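Local coordinates for protein cpftsy (PDB 4AK9) that probably acts as the GTP-binding receptor of the chloroplast signal recognition particle, taking part in protein targeting during chloroplast biogenesis, at residues R226-S229 with A235-E238; L109-G112 with V118-I121. All coordinates share one frame; numbering follows the deposited sequence.

How the contacts relate
Contacts 1 and 2 lie side by side at the start of strand 117-123, with centres about 9 Å apart. Contact 2 ties the loop before this strand to it; contact 1 closes the later loop between helix 215-231 and strand 238-244, which is the neighbour of 117-123 in the sheet. Residues 237-238 join the two. Asn237 N approaches Val118 O at 2.8 Å, a probable hydrogen bond, and Asn237 OD1 accepts from Val118 N. Glu238 OE2 reaches Gln110 N at 2.9 Å, another probable bond. Farther along, strand 117-123 runs into a Walker A-like P-loop, the likely nucleotide site; both contacts therefore sit at the opposite end of the strand from that loop.

Contact 1: R226-S229 with A235-E238; sequences RAVS and APNE
The cis peptide between Ala235 and Pro236 is the flat group that meets helix 215-231, and Val228 and Ser229 approach it in different ways. Val228 lays its CG1 methyl over one face, 3.8 Å from Pro236 N and almost straight above it, while segment 226-229 places nothing over the opposite face. On that same side Val228 CG1 meets Ala235 CB, which rises out of the plane, at 3.5 Å; at the proline edge it lies 4.0 Å from Pro236 CD. CG1 arrives there because it stands anti to the backbone N of Val228 (chi1 163°). Ser229 comes instead to the carbonyl end. Ser229 OG donates a very short hydrogen bond of 2.5 Å, a length to be read with caution, to Ala235 O, with a C=O...OG angle of about 146° that leans the hydroxyl towards the proline ring, where Pro236 CD lies 3.6 Å from OG. Ser229 CA adds a bent CH...O contact to the same oxygen. OG also hydrogen-bonds Lys225 NZ, one turn earlier on the helix. On the sheet side, Val228 and Ala235 both pack on Val118 of strand 117-123 and Pro236 rests on Met120; Val228 also meets Leu188 of helix 184-197. The contact thus holds the C-terminal part of the helix against the loop that leads into strand 238-244, the next strand along the chain, in the beta-alpha-beta crossover from strand 202-205, with 117-123 between its two parallel strands. Chemically, proline lacks an N-H to give, and what this peptide offers the helix is an acceptor oxygen and an apolar face: the hydroxyl takes the first and the valine methyl the second. Lys225, bonded to OG, would be expected to polarise the hydroxyl as a donor.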
ATOM      1  N   ARG A 226       1.268  23.579  24.099  1.00 26.22           N
ATOM      2  CA  ARG A 226       1.832  24.609  24.999  1.00 26.65           C
ATOM      3  C   ARG A 226       0.928  24.922  26.184  1.00 27.39           C
ATOM      4  O   ARG A 226       1.409  25.050  27.313  1.00 28.25           O
ATOM      5  CB  ARG A 226       2.133  25.884  24.240  1.00 28.55           C
ATOM      6  CG  ARG A 226       3.301  25.765  23.288  1.00 35.28           C
ATOM      7  CD  ARG A 226       3.578  27.128  22.654  1.00 39.94           C
ATOM      8  NE  ARG A 226       4.285  26.957  21.395  1.00 49.28           N
ATOM      9  CZ  ARG A 226       3.773  27.253  20.205  1.00 40.58           C
ATOM     10  NH1 ARG A 226       2.552  27.777  20.115  1.00 40.45           N
ATOM     11  NH2 ARG A 226       4.499  27.050  19.110  1.00 42.81           N
ATOM     12  N   ALA A 227      -0.372  25.043  25.924  1.00 24.00           N
ATOM     13  CA  ALA A 227      -1.364  25.238  26.976  1.00 26.99           C
ATOM     14  C   ALA A 227      -1.387  24.097  27.973  1.00 30.36           C
ATOM     15  O   ALA A 227      -1.537  24.327  29.170  1.00 29.04           O
ATOM     16  CB  ALA A 227      -2.735  25.433  26.385  1.00 26.85           C
ATOM     17  N   VAL A 228      -1.265  22.862  27.483  1.00 22.76           N
ATOM     18  CA  VAL A 228      -1.236  21.712  28.366  1.00 21.89           C
ATOM     19  C   VAL A 228       0.008  21.764  29.256  1.00 26.05           C
ATOM     20  O   VAL A 228      -0.104  21.600  30.476  1.00 26.01           O
ATOM     21  CB  VAL A 228      -1.287  20.361  27.546  1.00 22.86           C
ATOM     22  CG1 VAL A 228      -0.855  19.184  28.395  1.00 23.77           C
ATOM     23  CG2 VAL A 228      -2.702  20.121  27.026  1.00 23.98           C
ATOM     24  N   SER A 229       1.182  21.995  28.657  1.00 24.48           N
ATOM     25  CA  SER A 229       2.440  22.044  29.438  1.00 24.43           C
ATOM     26  C   SER A 229       2.498  23.219  30.424  1.00 27.74           C
ATOM     27  O   SER A 229       3.137  23.128  31.467  1.00 27.55           O
ATOM     28  CB  SER A 229       3.667  22.090  28.526  1.00 28.09           C
ATOM     29  OG  SER A 229       3.797  20.862  27.816  1.00 29.22           O
ATOM     30  N   ALA A 235       3.271  17.514  31.591  1.00 26.52           N
ATOM     31  CA  ALA A 235       2.333  17.115  30.541  1.00 24.38           C
ATOM     32  C   ALA A 235       2.705  17.739  29.190  1.00 25.98           C
ATOM     33  O   ALA A 235       3.342  18.813  29.144  1.00 23.75           O
ATOM     34  CB  ALA A 235       0.921  17.525  30.942  1.00 22.04           C
ATOM     35  N   PRO A 236       2.324  17.082  28.070  1.00 24.02           N
ATOM     36  CA  PRO A 236       1.665  15.754  28.006  1.00 22.66           C
ATOM     37  C   PRO A 236       2.641  14.605  28.259  1.00 22.85           C
ATOM     38  O   PRO A 236       3.797  14.670  27.811  1.00 23.04           O
ATOM     39  CB  PRO A 236       1.125  15.685  26.557  1.00 20.96           C
ATOM     40  CG  PRO A 236       2.067  16.624  25.747  1.00 24.93           C
ATOM     41  CD  PRO A 236       2.479  17.731  26.744  1.00 25.98           C
ATOM     42  N   ASN A 237       2.191  13.552  28.939  1.00 19.46           N
ATOM     43  CA  ASN A 237       3.030  12.378  29.160  1.00 19.47           C
ATOM     44  C   ASN A 237       3.100  11.492  27.915  1.00 18.71           C
ATOM     45  O   ASN A 237       4.103  10.829  27.696  1.00 21.04           O
ATOM     46  CB  ASN A 237       2.482  11.574  30.321  1.00 24.02           C
ATOM     47  CG  ASN A 237       2.425  12.392  31.598  1.00 25.43           C
ATOM     48  OD1 ASN A 237       1.528  13.216  31.777  1.00 24.69           O
ATOM     49  ND2 ASN A 237       3.400  12.183  32.473  1.00 32.84           N
ATOM     50  N   GLU A 238       2.027  11.510  27.122  1.00 22.14           N
ATOM     51  CA  GLU A 238       1.950  10.771  25.853  1.00 21.59           C
ATOM     52  C   GLU A 238       1.281  11.638  24.794  1.00 17.07           C
ATOM     53  O   GLU A 238       0.371  12.417  25.091  1.00 21.64           O
ATOM     54  CB  GLU A 238       1.161   9.454  26.044  1.00 19.05           C
ATOM     55  CG  GLU A 238       1.817   8.413  26.972  1.00 21.72           C
ATOM     56  CD  GLU A 238       2.998   7.696  26.310  1.00 24.65           C
ATOM     57  OE1 GLU A 238       3.090   7.677  25.046  1.00 26.97           O
ATOM     58  OE2 GLU A 238       3.840   7.124  27.043  1.00 30.32           O
TER

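Contact 2: L109-G112 with V118-I121; sequences LQLG and VLMI
Leu119 reaches from strand 117-123 to Leu109 and Leu111, and its two methyls divide these partners between them. Its CB leaves the strand towards segment 109-112 without yet touching it. CG, anti to the carbonyl carbon, carries the chain on to the fork. Here chi1 (-88°) and chi2 (40°) of Leu119 are each displaced some 20-30° from ideal staggering, and the fork they set is aimed at the two loop leucines. Leu119 CD1 meets Leu111 CD2 at 3.8 Å, the closer of the two touches; here the side chains pass each other at a slant. Leu119 CD2 meets Leu109 CD1 at 4.2 Å, and these two side chains cross at about a right angle. Both loop leucines reach in through a single methyl, and no hydrogen bond joins the segments, so the link is apolar throughout. Around it, Phe140 of helix 126-142 packs on both Leu109 and Leu119, while Glu238 of strand 238-244 touches the same two leucines. The backbone of Leu119, meanwhile, is hydrogen-bonded to Val203 and Cys205 of strand 202-205. Leucines of the linking loop are thereby packed over the start of a central parallel strand, the one that leads into a Walker A-like P-loop, as in the GTPase domain of SRP54-type proteins, a P-loop fold.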
ATOM      1  N   LEU A 109       2.340   2.682  28.193  1.00 26.61           N
ATOM      2  CA  LEU A 109       2.092   4.095  28.461  1.00 30.71           C
ATOM      3  C   LEU A 109       2.976   4.542  29.629  1.00 35.08           C
ATOM      4  O   LEU A 109       3.160   3.799  30.602  1.00 35.87           O
ATOM      5  CB  LEU A 109       0.633   4.323  28.804  1.00 29.69           C
ATOM      6  CG  LEU A 109      -0.319   4.044  27.652  1.00 29.75           C
ATOM      7  CD1 LEU A 109      -1.741   4.194  28.135  1.00 33.51           C
ATOM      8  CD2 LEU A 109      -0.039   4.982  26.484  1.00 30.10           C
ATOM      9  N   GLN A 110       3.532   5.744  29.526  1.00 30.58           N
ATOM     10  CA  GLN A 110       4.443   6.272  30.538  1.00 35.19           C
ATOM     11  C   GLN A 110       3.707   7.332  31.313  1.00 37.69           C
ATOM     12  O   GLN A 110       3.643   8.500  30.903  1.00 35.15           O
ATOM     13  CB  GLN A 110       5.666   6.914  29.878  1.00 41.72           C
ATOM     14  CG  GLN A 110       6.379   6.036  28.867  1.00 42.28           C
ATOM     15  CD  GLN A 110       7.204   4.957  29.525  1.00 45.76           C
ATOM     16  OE1 GLN A 110       8.357   5.184  29.918  1.00 46.28           O
ATOM     17  NE2 GLN A 110       6.622   3.769  29.653  1.00 45.71           N
ATOM     18  N   LEU A 111       3.134   6.946  32.440  1.00 34.34           N
ATOM     19  CA  LEU A 111       2.263   7.871  33.149  1.00 30.64           C
ATOM     20  C   LEU A 111       3.040   8.637  34.213  1.00 35.86           C
ATOM     21  O   LEU A 111       2.534   9.597  34.798  1.00 39.47           O
ATOM     22  CB  LEU A 111       1.101   7.118  33.773  1.00 34.62           C
ATOM     23  CG  LEU A 111       0.308   6.283  32.764  1.00 39.48           C
ATOM     24  CD1 LEU A 111      -0.879   5.640  33.455  1.00 42.97           C
ATOM     25  CD2 LEU A 111      -0.160   7.149  31.611  1.00 34.12           C
ATOM     26  N   GLY A 112       4.277   8.211  34.448  1.00 36.47           N
ATOM     27  CA  GLY A 112       5.166   8.911  35.356  1.00 46.08           C
ATOM     28  C   GLY A 112       4.877   8.687  36.832  1.00 42.17           C
ATOM     29  O   GLY A 112       4.104   7.789  37.223  1.00 41.05           O
ATOM     30  N   VAL A 118      -1.305  13.098  31.575  1.00 23.43           N
ATOM     31  CA  VAL A 118      -2.074  13.726  30.515  1.00 18.12           C
ATOM     32  C   VAL A 118      -1.702  13.085  29.168  1.00 24.45           C
ATOM     33  O   VAL A 118      -0.529  13.056  28.782  1.00 22.26           O
ATOM     34  CB  VAL A 118      -1.852  15.240  30.441  1.00 22.53           C
ATOM     35  CG1 VAL A 118      -2.612  15.850  29.255  1.00 23.24           C
ATOM     36  CG2 VAL A 118      -2.317  15.916  31.761  1.00 22.34           C
ATOM     37  N   LEU A 119      -2.707  12.548  28.477  1.00 20.05           N
ATOM     38  CA  LEU A 119      -2.475  11.885  27.181  1.00 21.46           C
ATOM     39  C   LEU A 119      -3.185  12.712  26.116  1.00 18.12           C
ATOM     40  O   LEU A 119      -4.408  12.941  26.203  1.00 23.83           O
ATOM     41  CB  LEU A 119      -3.070  10.468  27.214  1.00 21.48           C
ATOM     42  CG  LEU A 119      -2.295   9.250  27.709  1.00 32.81           C
ATOM     43  CD1 LEU A 119      -1.459   9.556  28.906  1.00 32.05           C
ATOM     44  CD2 LEU A 119      -3.243   8.110  28.015  1.00 34.36           C
ATOM     45  N   MET A 120      -2.451  13.188  25.113  1.00 19.68           N
ATOM     46  CA  MET A 120      -3.085  13.863  23.993  1.00 15.98           C
ATOM     47  C   MET A 120      -3.264  12.881  22.832  1.00 21.07           C
ATOM     48  O   MET A 120      -2.345  12.145  22.491  1.00 18.53           O
ATOM     49  CB  MET A 120      -2.277  15.078  23.533  1.00 20.53           C
ATOM     50  CG  MET A 120      -2.285  16.220  24.533  1.00 25.39           C
ATOM     51  SD  MET A 120      -1.119  17.505  23.998  1.00 27.71           S
ATOM     52  CE  MET A 120      -1.981  18.320  22.661  1.00 24.16           C
ATOM     53  N   ILE A 121      -4.465  12.837  22.277  1.00 17.94           N
ATOM     54  CA  ILE A 121      -4.762  11.937  21.164  1.00 21.07           C
ATOM     55  C   ILE A 121      -4.805  12.811  19.917  1.00 16.63           C
ATOM     56  O   ILE A 121      -5.550  13.817  19.848  1.00 23.45           O
ATOM     57  CB  ILE A 121      -6.128  11.245  21.348  1.00 24.90           C
ATOM     58  CG1 ILE A 121      -6.193  10.428  22.641  1.00 30.99           C
ATOM     59  CG2 ILE A 121      -6.559  10.463  20.076  1.00 25.65           C
ATOM     60  CD1 ILE A 121      -4.971   9.643  23.037  1.00 25.70           C
TER